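Local coordinates for glycosyl transferase, group 1 family protein (Staphylococcus aureus, PDB 4WAD), which belongs to the group 1 glycosyltransferases of the GT-B clan and is modelled here with uridine-diphosphate-N-acetylglucosamine bound, at residues 324-329 / 353-358; 358-363 / 386-391. All blocks are in the same frame, centred on the assembly; numbering follows the deposited sequence.

Contact 1 of 2, residues 324-329 / 353-358; sequences KIVGHI and NAVKFH. With UD1 (uridine-diphosphate-N-acetylglucosamine), chain B.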
ATOM      1  N   LYS A 324     -44.437  37.414  15.110  1.00105.78           N
ATOM      2  CA  LYS A 324     -44.663  36.185  14.351  1.00 97.75           C
ATOM      3  C   LYS A 324     -43.415  35.316  14.238  1.00 92.96           C
ATOM      4  O   LYS A 324     -42.797  35.224  13.176  1.00108.37           O
ATOM      5  CB  LYS A 324     -45.194  36.527  12.961  1.00 96.25           C
ATOM      6  CG  LYS A 324     -46.374  37.485  12.995  1.00 97.45           C
ATOM      7  CD  LYS A 324     -46.788  37.917  11.604  1.00109.61           C
ATOM      8  CE  LYS A 324     -48.124  38.639  11.626  1.00107.74           C
ATOM      9  NZ  LYS A 324     -48.694  38.785  10.261  1.00111.05           N
ATOM     10  N   ILE A 325     -43.061  34.673  15.346  1.00 96.44           N
ATOM     11  CA  ILE A 325     -41.895  33.806  15.395  1.00107.27           C
ATOM     12  C   ILE A 325     -42.313  32.342  15.461  1.00 99.36           C
ATOM     13  O   ILE A 325     -43.016  31.922  16.382  1.00 88.91           O
ATOM     14  CB  ILE A 325     -40.993  34.140  16.599  1.00106.53           C
ATOM     15  CG1 ILE A 325     -40.404  35.544  16.446  1.00 90.40           C
ATOM     16  CG2 ILE A 325     -39.879  33.114  16.739  1.00 94.76           C
ATOM     17  CD1 ILE A 325     -39.475  35.948  17.571  1.00100.27           C
ATOM     18  N   VAL A 326     -41.887  31.576  14.464  1.00124.70           N
ATOM     19  CA  VAL A 326     -42.123  30.141  14.436  1.00 97.88           C
ATOM     20  C   VAL A 326     -40.760  29.464  14.508  1.00104.45           C
ATOM     21  O   VAL A 326     -39.808  29.926  13.888  1.00 94.13           O
ATOM     22  CB  VAL A 326     -42.893  29.716  13.164  1.00 79.67           C
ATOM     23  CG1 VAL A 326     -42.946  28.202  13.038  1.00109.02           C
ATOM     24  CG2 VAL A 326     -44.295  30.304  13.168  1.00 84.80           C
ATOM     25  N   GLY A 327     -40.644  28.393  15.283  1.00100.10           N
ATOM     26  CA  GLY A 327     -39.358  27.739  15.422  1.00 90.56           C
ATOM     27  C   GLY A 327     -39.401  26.239  15.215  1.00103.59           C
ATOM     28  O   GLY A 327     -40.419  25.594  15.465  1.00101.77           O
ATOM     29  N   HIS A 328     -38.294  25.686  14.735  1.00100.79           N
ATOM     30  CA  HIS A 328     -38.120  24.242  14.712  1.00 96.15           C
ATOM     31  C   HIS A 328     -36.769  23.891  15.313  1.00111.77           C
ATOM     32  O   HIS A 328     -35.751  23.889  14.620  1.00108.09           O
ATOM     33  CB  HIS A 328     -38.232  23.681  13.295  1.00101.97           C
ATOM     34  CG  HIS A 328     -38.104  22.190  13.225  1.00106.66           C
ATOM     35  ND1 HIS A 328     -39.069  21.336  13.717  1.00101.89           N
ATOM     36  CD2 HIS A 328     -37.128  21.398  12.718  1.00 90.21           C
ATOM     37  CE1 HIS A 328     -38.694  20.085  13.517  1.00 95.02           C
ATOM     38  NE2 HIS A 328     -37.519  20.095  12.913  1.00100.52           N
ATOM     39  N   ILE A 329     -36.770  23.612  16.611  1.00104.71           N
ATOM     40  CA  ILE A 329     -35.562  23.190  17.307  1.00104.52           C
ATOM     41  C   ILE A 329     -35.472  21.668  17.314  1.00103.83           C
ATOM     42  O   ILE A 329     -36.253  20.992  17.986  1.00102.54           O
ATOM     43  CB  ILE A 329     -35.526  23.723  18.748  1.00 84.81           C
ATOM     44  CG1 ILE A 329     -35.664  25.246  18.755  1.00 99.07           C
ATOM     45  CG2 ILE A 329     -34.241  23.307  19.440  1.00 78.02           C
ATOM     46  CD1 ILE A 329     -35.582  25.857  20.135  1.00114.83           C
ATOM     47  N   ASN A 353     -45.888  37.958   5.038  1.00 89.74           N
ATOM     48  CA  ASN A 353     -44.436  38.077   4.924  1.00 96.37           C
ATOM     49  C   ASN A 353     -43.765  38.272   6.289  1.00102.42           C
ATOM     50  O   ASN A 353     -42.546  38.150   6.418  1.00 97.12           O
ATOM     51  CB  ASN A 353     -44.094  39.230   3.962  1.00 91.01           C
ATOM     52  CG  ASN A 353     -42.622  39.260   3.555  1.00103.89           C
ATOM     53  OD1 ASN A 353     -41.740  39.545   4.363  1.00116.75           O
ATOM     54  ND2 ASN A 353     -42.359  38.953   2.289  1.00 79.62           N
ATOM     55  N   ALA A 354     -44.567  38.537   7.315  1.00105.29           N
ATOM     56  CA  ALA A 354     -44.031  38.833   8.642  1.00 99.20           C
ATOM     57  C   ALA A 354     -43.824  37.591   9.522  1.00116.49           C
ATOM     58  O   ALA A 354     -43.278  37.697  10.621  1.00105.43           O
ATOM     59  CB  ALA A 354     -44.932  39.829   9.350  1.00 88.81           C
ATOM     60  N   VAL A 355     -44.259  36.424   9.046  1.00111.77           N
ATOM     61  CA  VAL A 355     -44.007  35.167   9.755  1.00107.60           C
ATOM     62  C   VAL A 355     -42.545  34.757   9.622  1.00 93.92           C
ATOM     63  O   VAL A 355     -42.074  34.549   8.512  1.00102.41           O
ATOM     64  CB  VAL A 355     -44.886  34.017   9.219  1.00106.39           C
ATOM     65  CG1 VAL A 355     -44.479  32.695   9.859  1.00 84.70           C
ATOM     66  CG2 VAL A 355     -46.356  34.304   9.463  1.00 78.68           C
ATOM     67  N   LYS A 356     -41.834  34.630  10.740  1.00 83.24           N
ATOM     68  CA  LYS A 356     -40.409  34.291  10.696  1.00105.83           C
ATOM     69  C   LYS A 356     -40.107  32.926  11.314  1.00111.72           C
ATOM     70  O   LYS A 356     -40.825  32.463  12.202  1.00 86.38           O
ATOM     71  CB  LYS A 356     -39.582  35.369  11.400  1.00103.53           C
ATOM     72  CG  LYS A 356     -39.800  36.771  10.857  1.00116.04           C
ATOM     73  CD  LYS A 356     -38.882  37.800  11.517  1.00 99.92           C
ATOM     74  CE  LYS A 356     -37.727  37.157  12.276  1.00 99.33           C
ATOM     75  NZ  LYS A 356     -37.264  38.010  13.405  1.00 99.97           N
ATOM     76  N   PHE A 357     -39.037  32.291  10.840  1.00 98.64           N
ATOM     77  CA  PHE A 357     -38.664  30.960  11.309  1.00 92.83           C
ATOM     78  C   PHE A 357     -37.250  30.933  11.888  1.00102.27           C
ATOM     79  O   PHE A 357     -36.306  31.413  11.258  1.00110.16           O
ATOM     80  CB  PHE A 357     -38.767  29.939  10.173  1.00108.83           C
ATOM     81  CG  PHE A 357     -40.175  29.651   9.722  1.00120.34           C
ATOM     82  CD1 PHE A 357     -40.854  30.547   8.905  1.00101.37           C
ATOM     83  CD2 PHE A 357     -40.810  28.474  10.090  1.00 91.45           C
ATOM     84  CE1 PHE A 357     -42.145  30.282   8.479  1.00112.00           C
ATOM     85  CE2 PHE A 357     -42.101  28.201   9.663  1.00 68.77           C
ATOM     86  CZ  PHE A 357     -42.768  29.109   8.859  1.00107.58           C
ATOM     87  N   HIS A 358     -37.112  30.370  13.086  1.00119.71           N
ATOM     88  CA  HIS A 358     -35.802  30.172  13.702  1.00105.92           C
ATOM     89  C   HIS A 358     -35.512  28.678  13.824  1.00105.68           C
ATOM     90  O   HIS A 358     -36.165  27.975  14.597  1.00103.67           O
ATOM     91  CB  HIS A 358     -35.732  30.839  15.084  1.00 94.26           C
ATOM     92  CG  HIS A 358     -35.849  32.332  15.052  1.00 85.33           C
ATOM     93  ND1 HIS A 358     -36.067  33.041  13.887  1.00 63.65           N
ATOM     94  CD2 HIS A 358     -35.779  33.253  16.040  1.00 76.60           C
ATOM     95  CE1 HIS A 358     -36.126  34.329  14.164  1.00 84.05           C
ATOM     96  NE2 HIS A 358     -35.956  34.487  15.464  1.00 82.00           N
TER
HETATM   97  C1' UD1 B 501     -36.556  10.374  19.481  1.00 87.19           C
HETATM   98  C2' UD1 B 501     -37.415   9.327  20.204  1.00 79.07           C
HETATM   99  C3' UD1 B 501     -37.573   8.050  19.392  1.00 92.06           C
HETATM  100  C4' UD1 B 501     -37.975   8.381  17.965  1.00 93.76           C
HETATM  101  C5' UD1 B 501     -36.886   9.248  17.357  1.00 78.51           C
HETATM  102  C6' UD1 B 501     -37.153   9.497  15.876  1.00 67.18           C
HETATM  103  C7' UD1 B 501     -37.716   8.608  22.524  1.00100.41           C
HETATM  104  C8' UD1 B 501     -37.168   8.668  23.918  1.00 72.81           C
HETATM  105  N2' UD1 B 501     -36.912   9.026  21.541  1.00 91.95           N
HETATM  106  O1' UD1 B 501     -35.160  10.138  19.659  1.00 55.57           O
HETATM  107  O3' UD1 B 501     -38.611   7.291  20.003  1.00101.08           O
HETATM  108  O4' UD1 B 501     -38.177   7.184  17.204  1.00 83.07           O
HETATM  109  O5' UD1 B 501     -36.867  10.483  18.078  1.00 92.77           O
HETATM  110  O6' UD1 B 501     -36.613  10.760  15.470  1.00 94.18           O
HETATM  111  O7' UD1 B 501     -38.845   8.204  22.313  1.00 95.36           O
HETATM  112  N1  UD1 B 501     -32.336  19.024  21.254  1.00 77.23           N
HETATM  113  C2  UD1 B 501     -31.661  19.983  22.043  1.00101.67           C
HETATM  114  N3  UD1 B 501     -31.213  21.118  21.493  1.00109.37           N
HETATM  115  C4  UD1 B 501     -31.397  21.365  20.192  1.00 98.53           C
HETATM  116  C5  UD1 B 501     -32.061  20.437  19.394  1.00 75.83           C
HETATM  117  C6  UD1 B 501     -32.531  19.253  19.951  1.00 92.73           C
HETATM  118  O2  UD1 B 501     -31.474  19.772  23.261  1.00106.18           O
HETATM  119  O4  UD1 B 501     -30.973  22.430  19.692  1.00103.55           O
HETATM  120  C1B UD1 B 501     -32.827  17.781  21.856  1.00 77.41           C
HETATM  121  C2B UD1 B 501     -34.115  18.014  22.628  1.00 84.16           C
HETATM  122  O2' UD1 B 501     -33.844  18.199  24.021  1.00111.05           O
HETATM  123  C3B UD1 B 501     -34.935  16.758  22.403  1.00100.73           C
HETATM  124  C4B UD1 B 501     -34.332  16.104  21.172  1.00 64.21           C
HETATM  125  O4B UD1 B 501     -33.146  16.829  20.839  1.00 72.46           O
HETATM  126  O3B UD1 B 501     -34.810  15.867  23.516  1.00103.19           O
HETATM  127  C5B UD1 B 501     -35.311  16.162  20.013  1.00 90.64           C
HETATM  128  O5B UD1 B 501     -36.083  14.966  19.974  1.00101.31           O
HETATM  129  PA  UD1 B 501     -35.634  13.764  19.003  1.00125.28           P
HETATM  130  O1A UD1 B 501     -36.884  13.258  18.326  1.00 89.92           O
HETATM  131  O2A UD1 B 501     -34.480  14.268  18.171  1.00101.86           O
HETATM  132  O3A UD1 B 501     -35.071  12.640  20.018  1.00 96.51           O
HETATM  133  PB  UD1 B 501     -34.163  11.395  19.533  1.00 96.06           P
HETATM  134  O1B UD1 B 501     -33.818  11.574  18.075  1.00101.60           O
HETATM  135  O2B UD1 B 501     -33.057  11.199  20.539  1.00 77.30           O

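Contact 2 of 2, residues 358-363 / 386-391; sequences HIYGEG and GYTTTP. With UD1 (uridine-diphosphate-N-acetylglucosamine), chain B.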
ATOM      1  N   HIS A 358     -37.112  30.370  13.086  1.00119.71           N
ATOM      2  CA  HIS A 358     -35.802  30.172  13.702  1.00105.92           C
ATOM      3  C   HIS A 358     -35.512  28.678  13.824  1.00105.68           C
ATOM      4  O   HIS A 358     -36.165  27.975  14.597  1.00103.67           O
ATOM      5  CB  HIS A 358     -35.732  30.839  15.084  1.00 94.26           C
ATOM      6  CG  HIS A 358     -35.849  32.332  15.052  1.00 85.33           C
ATOM      7  ND1 HIS A 358     -36.067  33.041  13.887  1.00 63.65           N
ATOM      8  CD2 HIS A 358     -35.779  33.253  16.040  1.00 76.60           C
ATOM      9  CE1 HIS A 358     -36.126  34.329  14.164  1.00 84.05           C
ATOM     10  NE2 HIS A 358     -35.956  34.487  15.464  1.00 82.00           N
ATOM     11  N   ILE A 359     -34.542  28.188  13.057  1.00110.97           N
ATOM     12  CA  ILE A 359     -34.195  26.770  13.100  1.00107.17           C
ATOM     13  C   ILE A 359     -32.940  26.541  13.934  1.00105.60           C
ATOM     14  O   ILE A 359     -31.875  27.077  13.628  1.00105.80           O
ATOM     15  CB  ILE A 359     -33.976  26.187  11.689  1.00 93.30           C
ATOM     16  CG1 ILE A 359     -35.134  26.568  10.761  1.00 91.80           C
ATOM     17  CG2 ILE A 359     -33.784  24.675  11.758  1.00 94.83           C
ATOM     18  CD1 ILE A 359     -36.489  26.082  11.239  1.00 87.41           C
ATOM     19  N   TYR A 360     -33.074  25.747  14.992  1.00103.70           N
ATOM     20  CA  TYR A 360     -31.947  25.430  15.862  1.00 97.96           C
ATOM     21  C   TYR A 360     -31.509  23.980  15.691  1.00 92.66           C
ATOM     22  O   TYR A 360     -32.112  23.227  14.925  1.00107.12           O
ATOM     23  CB  TYR A 360     -32.301  25.697  17.326  1.00105.40           C
ATOM     24  CG  TYR A 360     -32.494  27.157  17.670  1.00109.46           C
ATOM     25  CD1 TYR A 360     -33.698  27.799  17.409  1.00109.17           C
ATOM     26  CD2 TYR A 360     -31.478  27.889  18.271  1.00111.98           C
ATOM     27  CE1 TYR A 360     -33.880  29.131  17.729  1.00112.13           C
ATOM     28  CE2 TYR A 360     -31.652  29.221  18.595  1.00 89.64           C
ATOM     29  CZ  TYR A 360     -32.855  29.836  18.320  1.00102.34           C
ATOM     30  OH  TYR A 360     -33.036  31.162  18.638  1.00118.61           O
ATOM     31  N   GLY A 361     -30.463  23.592  16.414  1.00 94.80           N
ATOM     32  CA  GLY A 361     -29.939  22.243  16.319  1.00104.99           C
ATOM     33  C   GLY A 361     -29.065  22.044  15.097  1.00103.45           C
ATOM     34  O   GLY A 361     -28.895  22.956  14.286  1.00107.02           O
ATOM     35  N   GLU A 362     -28.510  20.844  14.964  1.00105.09           N
ATOM     36  CA  GLU A 362     -27.645  20.515  13.838  1.00 84.10           C
ATOM     37  C   GLU A 362     -28.118  19.243  13.152  1.00 88.41           C
ATOM     38  O   GLU A 362     -29.181  18.721  13.474  1.00 84.62           O
ATOM     39  CB  GLU A 362     -26.199  20.360  14.305  1.00 92.02           C
ATOM     40  CG  GLU A 362     -25.611  21.627  14.899  1.00107.89           C
ATOM     41  CD  GLU A 362     -25.323  22.674  13.846  1.00 92.60           C
ATOM     42  OE1 GLU A 362     -25.076  22.291  12.684  1.00 97.71           O
ATOM     43  OE2 GLU A 362     -25.348  23.877  14.176  1.00 86.66           O
ATOM     44  N   GLY A 363     -27.330  18.743  12.207  1.00 95.70           N
ATOM     45  CA  GLY A 363     -27.684  17.522  11.506  1.00 93.31           C
ATOM     46  C   GLY A 363     -27.012  17.397  10.154  1.00 99.60           C
ATOM     47  O   GLY A 363     -26.259  18.278   9.738  1.00 77.39           O
ATOM     48  N   GLY A 386     -28.538  27.453  15.032  1.00106.05           N
ATOM     49  CA  GLY A 386     -27.470  26.544  15.406  1.00 94.18           C
ATOM     50  C   GLY A 386     -27.884  25.697  16.591  1.00100.00           C
ATOM     51  O   GLY A 386     -29.016  25.802  17.059  1.00114.59           O
ATOM     52  N   TYR A 387     -26.979  24.858  17.085  1.00 78.23           N
ATOM     53  CA  TYR A 387     -27.299  24.029  18.239  1.00103.52           C
ATOM     54  C   TYR A 387     -27.443  24.889  19.489  1.00103.49           C
ATOM     55  O   TYR A 387     -26.570  25.702  19.795  1.00105.11           O
ATOM     56  CB  TYR A 387     -26.236  22.955  18.466  1.00 96.47           C
ATOM     57  CG  TYR A 387     -26.659  21.939  19.500  1.00104.04           C
ATOM     58  CD1 TYR A 387     -27.545  20.922  19.176  1.00 96.46           C
ATOM     59  CD2 TYR A 387     -26.197  22.013  20.806  1.00 97.93           C
ATOM     60  CE1 TYR A 387     -27.947  19.997  20.116  1.00 93.84           C
ATOM     61  CE2 TYR A 387     -26.594  21.093  21.756  1.00 77.51           C
ATOM     62  CZ  TYR A 387     -27.467  20.086  21.404  1.00 92.35           C
ATOM     63  OH  TYR A 387     -27.873  19.165  22.339  1.00 84.53           O
ATOM     64  N   THR A 388     -28.549  24.713  20.207  1.00 91.72           N
ATOM     65  CA  THR A 388     -28.782  25.478  21.425  1.00 95.65           C
ATOM     66  C   THR A 388     -28.757  24.586  22.667  1.00 98.93           C
ATOM     67  O   THR A 388     -29.563  23.663  22.811  1.00 93.41           O
ATOM     68  CB  THR A 388     -30.122  26.254  21.360  1.00103.38           C
ATOM     69  OG1 THR A 388     -30.477  26.717  22.668  1.00106.42           O
ATOM     70  CG2 THR A 388     -31.241  25.377  20.816  1.00 95.79           C
ATOM     71  N   THR A 389     -27.806  24.867  23.555  1.00102.63           N
ATOM     72  CA  THR A 389     -27.698  24.163  24.829  1.00 92.38           C
ATOM     73  C   THR A 389     -28.754  24.676  25.800  1.00 92.21           C
ATOM     74  O   THR A 389     -28.927  24.132  26.888  1.00 88.56           O
ATOM     75  CB  THR A 389     -26.293  24.327  25.452  1.00 91.69           C
ATOM     76  OG1 THR A 389     -26.310  23.871  26.811  1.00110.85           O
ATOM     77  CG2 THR A 389     -25.861  25.785  25.423  1.00 60.52           C
ATOM     78  N   THR A 390     -29.454  25.730  25.392  1.00 98.34           N
ATOM     79  CA  THR A 390     -30.563  26.272  26.167  1.00102.71           C
ATOM     80  C   THR A 390     -31.868  26.104  25.393  1.00113.04           C
ATOM     81  O   THR A 390     -32.368  27.061  24.801  1.00103.21           O
ATOM     82  CB  THR A 390     -30.350  27.762  26.507  1.00101.26           C
ATOM     83  OG1 THR A 390     -30.507  28.556  25.324  1.00 97.78           O
ATOM     84  CG2 THR A 390     -28.960  27.988  27.089  1.00 95.86           C
ATOM     85  N   PRO A 391     -32.423  24.879  25.398  1.00 78.45           N
ATOM     86  CA  PRO A 391     -33.590  24.563  24.565  1.00 88.57           C
ATOM     87  C   PRO A 391     -34.837  25.335  24.971  1.00 97.37           C
ATOM     88  O   PRO A 391     -35.640  25.679  24.107  1.00111.32           O
ATOM     89  CB  PRO A 391     -33.785  23.059  24.790  1.00103.40           C
ATOM     90  CG  PRO A 391     -33.207  22.802  26.134  1.00102.77           C
ATOM     91  CD  PRO A 391     -32.040  23.747  26.262  1.00 77.58           C
TER
HETATM   92  C1' UD1 B 501     -36.556  10.374  19.481  1.00 87.19           C
HETATM   93  C2' UD1 B 501     -37.415   9.327  20.204  1.00 79.07           C
HETATM   94  C3' UD1 B 501     -37.573   8.050  19.392  1.00 92.06           C
HETATM   95  C4' UD1 B 501     -37.975   8.381  17.965  1.00 93.76           C
HETATM   96  C5' UD1 B 501     -36.886   9.248  17.357  1.00 78.51           C
HETATM   97  C6' UD1 B 501     -37.153   9.497  15.876  1.00 67.18           C
HETATM   98  C7' UD1 B 501     -37.716   8.608  22.524  1.00100.41           C
HETATM   99  C8' UD1 B 501     -37.168   8.668  23.918  1.00 72.81           C
HETATM  100  N2' UD1 B 501     -36.912   9.026  21.541  1.00 91.95           N
HETATM  101  O1' UD1 B 501     -35.160  10.138  19.659  1.00 55.57           O
HETATM  102  O3' UD1 B 501     -38.611   7.291  20.003  1.00101.08           O
HETATM  103  O4' UD1 B 501     -38.177   7.184  17.204  1.00 83.07           O
HETATM  104  O5' UD1 B 501     -36.867  10.483  18.078  1.00 92.77           O
HETATM  105  O6' UD1 B 501     -36.613  10.760  15.470  1.00 94.18           O
HETATM  106  O7' UD1 B 501     -38.845   8.204  22.313  1.00 95.36           O
HETATM  107  N1  UD1 B 501     -32.336  19.024  21.254  1.00 77.23           N
HETATM  108  C2  UD1 B 501     -31.661  19.983  22.043  1.00101.67           C
HETATM  109  N3  UD1 B 501     -31.213  21.118  21.493  1.00109.37           N
HETATM  110  C4  UD1 B 501     -31.397  21.365  20.192  1.00 98.53           C
HETATM  111  C5  UD1 B 501     -32.061  20.437  19.394  1.00 75.83           C
HETATM  112  C6  UD1 B 501     -32.531  19.253  19.951  1.00 92.73           C
HETATM  113  O2  UD1 B 501     -31.474  19.772  23.261  1.00106.18           O
HETATM  114  O4  UD1 B 501     -30.973  22.430  19.692  1.00103.55           O
HETATM  115  C1B UD1 B 501     -32.827  17.781  21.856  1.00 77.41           C
HETATM  116  C2B UD1 B 501     -34.115  18.014  22.628  1.00 84.16           C
HETATM  117  O2' UD1 B 501     -33.844  18.199  24.021  1.00111.05           O
HETATM  118  C3B UD1 B 501     -34.935  16.758  22.403  1.00100.73           C
HETATM  119  C4B UD1 B 501     -34.332  16.104  21.172  1.00 64.21           C
HETATM  120  O4B UD1 B 501     -33.146  16.829  20.839  1.00 72.46           O
HETATM  121  O3B UD1 B 501     -34.810  15.867  23.516  1.00103.19           O
HETATM  122  C5B UD1 B 501     -35.311  16.162  20.013  1.00 90.64           C
HETATM  123  O5B UD1 B 501     -36.083  14.966  19.974  1.00101.31           O
HETATM  124  PA  UD1 B 501     -35.634  13.764  19.003  1.00125.28           P
HETATM  125  O1A UD1 B 501     -36.884  13.258  18.326  1.00 89.92           O
HETATM  126  O2A UD1 B 501     -34.480  14.268  18.171  1.00101.86           O
HETATM  127  O3A UD1 B 501     -35.071  12.640  20.018  1.00 96.51           O
HETATM  128  PB  UD1 B 501     -34.163  11.395  19.533  1.00 96.06           P
HETATM  129  O1B UD1 B 501     -33.818  11.574  18.075  1.00101.60           O
HETATM  130  O2B UD1 B 501     -33.057  11.199  20.539  1.00 77.30           O

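Contact 1 of 2, residues 324-329 / 353-358
Val326 and Phe357 lie side by side on one face of a parallel sheet, the valine CB riding over the phenyl face toward its rim, 4.1 Å from the ring centroid. With Val326 CG1 anti to the backbone N (chi1 171°), that methyl meets Phe357 CE2 at 3.5 Å, while CG2 turns to Val355 CG1. Branched and aromatic side chains suit this buried face, where helix 339-349 also packs on Val355 and Phe357.

On the other face Ile325 CG2 sits above the imidazole of His358, 4.2 Å from CD2. His358 ND1 bonds to Phe357 O in the ring plane, but from above that carbonyl's plane, so it probably limits rotation of the ring only modestly. At the strand entrance the extended Lys324 chain runs past Ala354, its CD 3.5 Å from the alanine CB, and NZ continues to a salt bridge with Asp352.

The backbones are laced by Lys356 N to Lys324 O (2.7 Å), Val326 N to Lys356 O, His358 N to Val326 O and His328 N to His358 O. This is the pairing of neighbouring parallel strands in a beta-alpha-beta unit, here of the Rossmann-like GT-B fold.

Contact 2 of 2, residues 358-363 / 386-391
The rim of this GT-B domain that meets the uracil of uridine-diphosphate-N-acetylglucosamine lies at the C-terminal ends of its parallel strands, where Gly361 and Gly386 bring two loops together. Gly361 N donates to Gly386 O at 2.7 Å, approaching from above the carbonyl plane. Both positions suit glycine: Gly386 has phi 156°, where a side chain would jam against the preceding carbonyl O, and Gly361 combines a positive phi of 79° with close passage of the uracil, whose C5 lies beside its backbone.

Tyr360 presents its ring edge to the same carbonyl, with Gly386 O near the ring plane and 3.4 Å from CD2. Its CD2 also meets Thr388 CG2 at 3.6 Å, the two side chains crossing at a slant. The threonine methyl thus lies between the tyrosine and the O4 side of the base, while the Thr388 backbone faces the base edge. Thr388 N reaches uracil O4 in a weak bond of 3.4 Å, and uracil N3 returns a weak one of 3.3 Å to Thr388 O, a donor-acceptor pair consistent with recognition of uracil by its imide edge.

Tyr387, its CG anti to the backbone N (chi1 -170°), carries its ring to the base, CE1 being 3.7 Å from uracil C4 at an oblique approach. Near its root, Glu362 CG touches Tyr387 CB at 3.9 Å. A bend in the glutamate chain takes OE2 back toward Gly386 CA, and the acid suits this spot because the same oxygen forms a salt bridge with Lys366, at the start of helix 366-373.

Around this meeting point, Cys394 of helix 391-395 packs on both Tyr360 and Thr388, Ile329 of strand 325-329 touches the same two residues, and the loop 386-391 itself runs from strand 382-384 into helix 391-395.

Contacts 1 and 2 follow one another along strand 356-360, with centres about 14 Å apart; His358 belongs to both but makes contact only in the first. Contact 1 pairs the strand with 325-329 in the sheet; contact 2 takes over where it ends and its loop meets 386-391. The seam is tied by a probable hydrogen bond between His328 O and Tyr360 N, 3.3 Å apart, and by Ile329 CG1 against Tyr360 CD1 at 3.5 Å. Ile329, ending segment 324-329, reaches the ligand: its CG2 lies 3.4 Å from uracil O4 and 3.9 Å from Thr388 CG2. The base of uridine-diphosphate-N-acetylglucosamine is therefore met by the strand end of one contact and the loops of the other.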